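Local coordinates for membrane-associated protein VP24 (Marburg virus - Musoke, Kenya, 1980, PDB 4OR8), which probably acts as a minor matrix protein of the virion, interacting with the nucleoprotein and taking part in nucleocapsid assembly and budding, at the interface of chains A and B. Coordinates in Å, arbitrary orientation; residue numbers count along the deposited sequence, not the author numbering. Chains: chain A/B, Membrane-associated protein VP24.

Contact 1: the interface of chains A and B. Residues chain A 70, 82-83, 86, 208-209; chain B 62, 253-255.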
loop_
_atom_site.group_PDB
_atom_site.type_symbol
_atom_site.label_atom_id
_atom_site.label_comp_id
_atom_site.label_asym_id
_atom_site.label_seq_id
_atom_site.Cartn_x
_atom_site.Cartn_y
_atom_site.Cartn_z
ATOM N N LEU A 70 -12.031 2.531 -8.734
ATOM C CA LEU A 70 -12.528 3.448 -7.717
ATOM C C LEU A 70 -12.508 4.890 -8.213
ATOM O O LEU A 70 -13.454 5.643 -7.982
ATOM C CB LEU A 70 -11.715 3.321 -6.428
ATOM C CG LEU A 70 -12.235 4.159 -5.258
ATOM C CD1 LEU A 70 -13.599 3.659 -4.812
ATOM C CD2 LEU A 70 -11.251 4.159 -4.101
ATOM N N GLU A 82 -20.393 7.733 1.596
ATOM C CA GLU A 82 -19.221 7.904 2.451
ATOM C C GLU A 82 -18.054 8.535 1.699
ATOM O O GLU A 82 -17.069 8.947 2.307
ATOM C CB GLU A 82 -18.779 6.566 3.043
ATOM C CG GLU A 82 -18.063 5.664 2.053
ATOM C CD GLU A 82 -17.575 4.370 2.679
ATOM O OE1 GLU A 82 -17.493 4.300 3.924
ATOM O OE2 GLU A 82 -17.276 3.421 1.923
ATOM N N TRP A 83 -18.165 8.604 0.375
ATOM C CA TRP A 83 -17.076 9.103 -0.458
ATOM C C TRP A 83 -17.284 10.549 -0.888
ATOM O O TRP A 83 -16.473 11.106 -1.626
ATOM C CB TRP A 83 -16.911 8.225 -1.699
ATOM C CG TRP A 83 -16.424 6.838 -1.408
ATOM C CD1 TRP A 83 -17.185 5.719 -1.252
ATOM C CD2 TRP A 83 -15.063 6.425 -1.251
ATOM N NE1 TRP A 83 -16.381 4.632 -1.001
ATOM C CE2 TRP A 83 -15.074 5.038 -0.997
ATOM C CE3 TRP A 83 -13.835 7.091 -1.299
ATOM C CZ2 TRP A 83 -13.906 4.307 -0.790
ATOM C CZ3 TRP A 83 -12.676 6.364 -1.094
ATOM C CH2 TRP A 83 -12.720 4.987 -0.843
ATOM N N THR A 86 -14.680 13.050 -0.110
ATOM C CA THR A 86 -13.506 12.793 -0.931
ATOM C C THR A 86 -13.704 13.455 -2.289
ATOM O O THR A 86 -12.787 14.078 -2.828
ATOM C CB THR A 86 -13.248 11.278 -1.107
ATOM O OG1 THR A 86 -13.046 10.671 0.175
ATOM C CG2 THR A 86 -12.016 11.041 -1.967
ATOM N N ASN A 208 -4.163 7.626 1.006
ATOM C CA ASN A 208 -3.982 6.322 1.640
ATOM C C ASN A 208 -3.589 5.231 0.653
ATOM O O ASN A 208 -2.824 4.327 0.987
ATOM C CB ASN A 208 -5.249 5.906 2.389
ATOM C CG ASN A 208 -5.469 6.710 3.651
ATOM O OD1 ASN A 208 -4.519 7.084 4.336
ATOM N ND2 ASN A 208 -6.731 6.978 3.969
ATOM N N MET A 209 -4.112 5.324 -0.564
ATOM C CA MET A 209 -3.910 4.278 -1.559
ATOM C C MET A 209 -2.671 4.496 -2.418
ATOM O O MET A 209 -2.274 3.614 -3.176
ATOM C CB MET A 209 -5.152 4.136 -2.439
ATOM C CG MET A 209 -6.387 3.736 -1.657
ATOM S SD MET A 209 -7.823 3.421 -2.691
ATOM C CE MET A 209 -9.001 2.885 -1.452
ATOM N N HIS B 62 -12.003 -0.433 4.322
ATOM C CA HIS B 62 -12.167 -0.538 2.879
ATOM C C HIS B 62 -11.162 -1.530 2.303
ATOM O O HIS B 62 -9.984 -1.211 2.151
ATOM C CB HIS B 62 -11.991 0.826 2.221
ATOM C CG HIS B 62 -12.946 1.864 2.723
ATOM N ND1 HIS B 62 -12.748 2.546 3.905
ATOM C CD2 HIS B 62 -14.104 2.335 2.206
ATOM C CE1 HIS B 62 -13.743 3.393 4.094
ATOM N NE2 HIS B 62 -14.580 3.285 3.077
ATOM N N GLN B 253 -9.721 10.781 5.472
ATOM C CA GLN B 253 -10.520 10.356 4.330
ATOM C C GLN B 253 -10.168 8.932 3.895
ATOM O O GLN B 253 -9.021 8.501 4.030
ATOM C CB GLN B 253 -10.325 11.317 3.158
ATOM C CG GLN B 253 -8.941 11.255 2.543
ATOM C CD GLN B 253 -8.959 11.543 1.061
ATOM O OE1 GLN B 253 -9.978 11.957 0.509
ATOM N NE2 GLN B 253 -7.828 11.320 0.402
ATOM N N PRO B 254 -11.160 8.193 3.367
ATOM C CA PRO B 254 -10.963 6.803 2.940
ATOM C C PRO B 254 -10.063 6.649 1.717
ATOM O O PRO B 254 -9.544 5.556 1.486
ATOM C CB PRO B 254 -12.384 6.338 2.601
ATOM C CG PRO B 254 -13.124 7.583 2.291
ATOM C CD PRO B 254 -12.568 8.605 3.229
ATOM N N LEU B 255 -9.881 7.713 0.945
ATOM C CA LEU B 255 -9.050 7.627 -0.250
ATOM C C LEU B 255 -7.570 7.559 0.113
ATOM O O LEU B 255 -7.109 8.226 1.040
ATOM C CB LEU B 255 -9.305 8.812 -1.176
ATOM C CG LEU B 255 -8.629 8.708 -2.545
ATOM C CD1 LEU B 255 -9.264 7.590 -3.353
ATOM C CD2 LEU B 255 -8.691 10.029 -3.299
#
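The indole of A:Trp83 is met on one face by B:Pro254, and B:His62 comes in from the same side, beyond the CZ2 rim, where the 3-10 turn 81-83 of one VP24 chain receives strand 59-64 and the last modelled residues, 253-255, of the other. With CG anti to its own carbonyl carbon (chi1 -68°), A:Trp83 sends its six-membered ring toward the partner. B:Pro254 lies over this ring, its CG 3.9 Å from the centroid of the A:Trp83 six-membered ring, a CH-pi contact; CB reaches CZ3 and CH2. On the opposite face A:Leu70 CD1, from helix 68-76 of the same chain, backs the indole near its rim. B:His62 meets the A:Trp83 ring edge to face, the planes 67° apart, with B:His62 CD2 3.6 Å from A:Trp83 CZ2. The imidazole is itself backed on one face by B:Pro254 CB.

B:His62 and A:Glu82 come tip to tip. B:His62 NE2 gives a weak, bent hydrogen bond to the carboxylate oxygen OE2 of A:Glu82 at 2.9 Å, and OE1 also lies near; a negative carboxylate here might favour a protonated imidazole.

Further along this terminal segment, B:Leu255 can be followed outward. B:Leu255 CB sits 3.6 Å from the methyl CG2 of A:Thr86. CG, anti to the backbone N (chi1 -172°), passes the same methyl at longer range and then forks: CD2 stays beside A:Thr86 CG2, while B:Leu255 CD1 turns to A:Leu70 CD2 at 4.0 Å. A:Thr86 OG1 makes a weak hydrogen bond to the side-chain carbonyl OE1 of B:Gln253. The backbone of the segment is also bound: A:Asn208 N donates to the backbone oxygen O of B:Leu255 at 3.0 Å.

Contact 2: the interface of chains A and B. Residues chain A 53, 60, 62, 254; chain B 82-83.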
loop_
_atom_site.group_PDB
_atom_site.type_symbol
_atom_site.label_atom_id
_atom_site.label_comp_id
_atom_site.label_asym_id
_atom_site.label_seq_id
_atom_site.Cartn_x
_atom_site.Cartn_y
_atom_site.Cartn_z
ATOM N N THR A 53 4.055 -4.663 -16.359
ATOM C CA THR A 53 5.459 -4.426 -16.069
ATOM C C THR A 53 6.012 -3.370 -17.020
ATOM O O THR A 53 5.871 -3.484 -18.235
ATOM C CB THR A 53 6.278 -5.722 -16.212
ATOM O OG1 THR A 53 6.008 -6.582 -15.100
ATOM C CG2 THR A 53 7.768 -5.422 -16.254
ATOM N N VAL A 60 12.345 -1.910 -12.651
ATOM C CA VAL A 60 11.231 -2.705 -13.146
ATOM C C VAL A 60 9.981 -2.358 -12.349
ATOM O O VAL A 60 9.842 -2.748 -11.193
ATOM C CB VAL A 60 11.500 -4.214 -13.052
ATOM C CG1 VAL A 60 10.303 -4.989 -13.579
ATOM C CG2 VAL A 60 12.755 -4.578 -13.825
ATOM N N HIS A 62 6.167 -2.609 -11.339
ATOM C CA HIS A 62 5.015 -3.499 -11.346
ATOM C C HIS A 62 3.750 -2.711 -11.038
ATOM O O HIS A 62 3.485 -2.368 -9.887
ATOM C CB HIS A 62 5.201 -4.622 -10.329
ATOM C CG HIS A 62 6.423 -5.451 -10.567
ATOM N ND1 HIS A 62 7.614 -5.225 -9.912
ATOM C CD2 HIS A 62 6.644 -6.498 -11.398
ATOM C CE1 HIS A 62 8.514 -6.101 -10.324
ATOM N NE2 HIS A 62 7.951 -6.883 -11.227
ATOM N N PRO A 254 10.301 -8.027 -5.272
ATOM C CA PRO A 254 9.148 -7.375 -5.908
ATOM C C PRO A 254 7.852 -7.353 -5.097
ATOM O O PRO A 254 7.091 -6.395 -5.218
ATOM C CB PRO A 254 8.949 -8.188 -7.193
ATOM C CG PRO A 254 9.628 -9.487 -6.935
ATOM C CD PRO A 254 10.801 -9.150 -6.081
ATOM N N GLU B 82 11.865 -13.083 -11.917
ATOM C CA GLU B 82 11.836 -12.003 -10.935
ATOM C C GLU B 82 11.040 -12.362 -9.679
ATOM O O GLU B 82 11.204 -11.728 -8.637
ATOM C CB GLU B 82 11.281 -10.721 -11.562
ATOM C CG GLU B 82 9.765 -10.690 -11.678
ATOM C CD GLU B 82 9.273 -9.651 -12.670
ATOM O OE1 GLU B 82 10.091 -9.161 -13.479
ATOM O OE2 GLU B 82 8.066 -9.327 -12.644
ATOM N N TRP B 83 10.188 -13.377 -9.771
ATOM C CA TRP B 83 9.350 -13.760 -8.636
ATOM C C TRP B 83 9.897 -14.948 -7.859
ATOM O O TRP B 83 9.392 -15.274 -6.790
ATOM C CB TRP B 83 7.920 -14.070 -9.090
ATOM C CG TRP B 83 7.161 -12.874 -9.553
ATOM C CD1 TRP B 83 6.767 -12.596 -10.827
ATOM C CD2 TRP B 83 6.705 -11.785 -8.746
ATOM N NE1 TRP B 83 6.090 -11.402 -10.866
ATOM C CE2 TRP B 83 6.038 -10.883 -9.598
ATOM C CE3 TRP B 83 6.791 -11.485 -7.382
ATOM C CZ2 TRP B 83 5.465 -9.704 -9.137
ATOM C CZ3 TRP B 83 6.218 -10.314 -6.925
ATOM C CH2 TRP B 83 5.565 -9.437 -7.799
#
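Strands 51-56 and 59-64 and the end of the modelled chain A meet the 3-10 turn 81-83 of chain B, in a pairing of two copies of the filovirus VP24 family. A:His62 and B:Glu82 reach toward each other tip to tip. The ring nitrogen NE2 of A:His62 donates to the carboxylate oxygen OE2 of B:Glu82 at 2.8 Å, with 143° at the hydrogen. The acceptor lies near the imidazole plane, but the donor comes from well above the carboxylate plane, and the two flat groups stand almost perpendicular.

B:Glu82 CG is wedged between its own backbone N and carbonyl carbon (chi1 79°), and the extended chain beyond it carries the carboxylate out to the histidine. The same first torsion lays B:Glu82 CG near the rim of one face of the neighbouring B:Trp83 indole, the face on which A:Pro254 also lies. A:Val60 CG1 is 4.2 Å from B:Glu82 OE1, a loose contact, while A:Thr53 OG1 skirts OE2 at similar range.

A:Pro254 slides alongside B:Trp83, with its CB 3.9 Å from the centroid of the six-membered ring of B:Trp83 in a CH-pi contact. A:Pro254 CG touches B:Trp83 CE3 at 3.5 Å and also faces the backbone oxygen O of B:Glu82.

Contact 1 and contact 2 lie about 27 Å apart, measured between the centres of their C-alpha atoms, and are related by the two-fold symmetry of the interface. Each uses residues 62 and 254 of one chain against 82 and 83 of the other, with the chains exchanged. Every subunit thus offers both its 3-10 turn and its strand 59-64 with the end of its modelled chain, giving a reciprocal pairing in the deposited assembly in which these ends reach across to the partner. VP24 may be a monomer or a homotetramer, so whether this pairing occurs in the virion cannot be told from the structure alone.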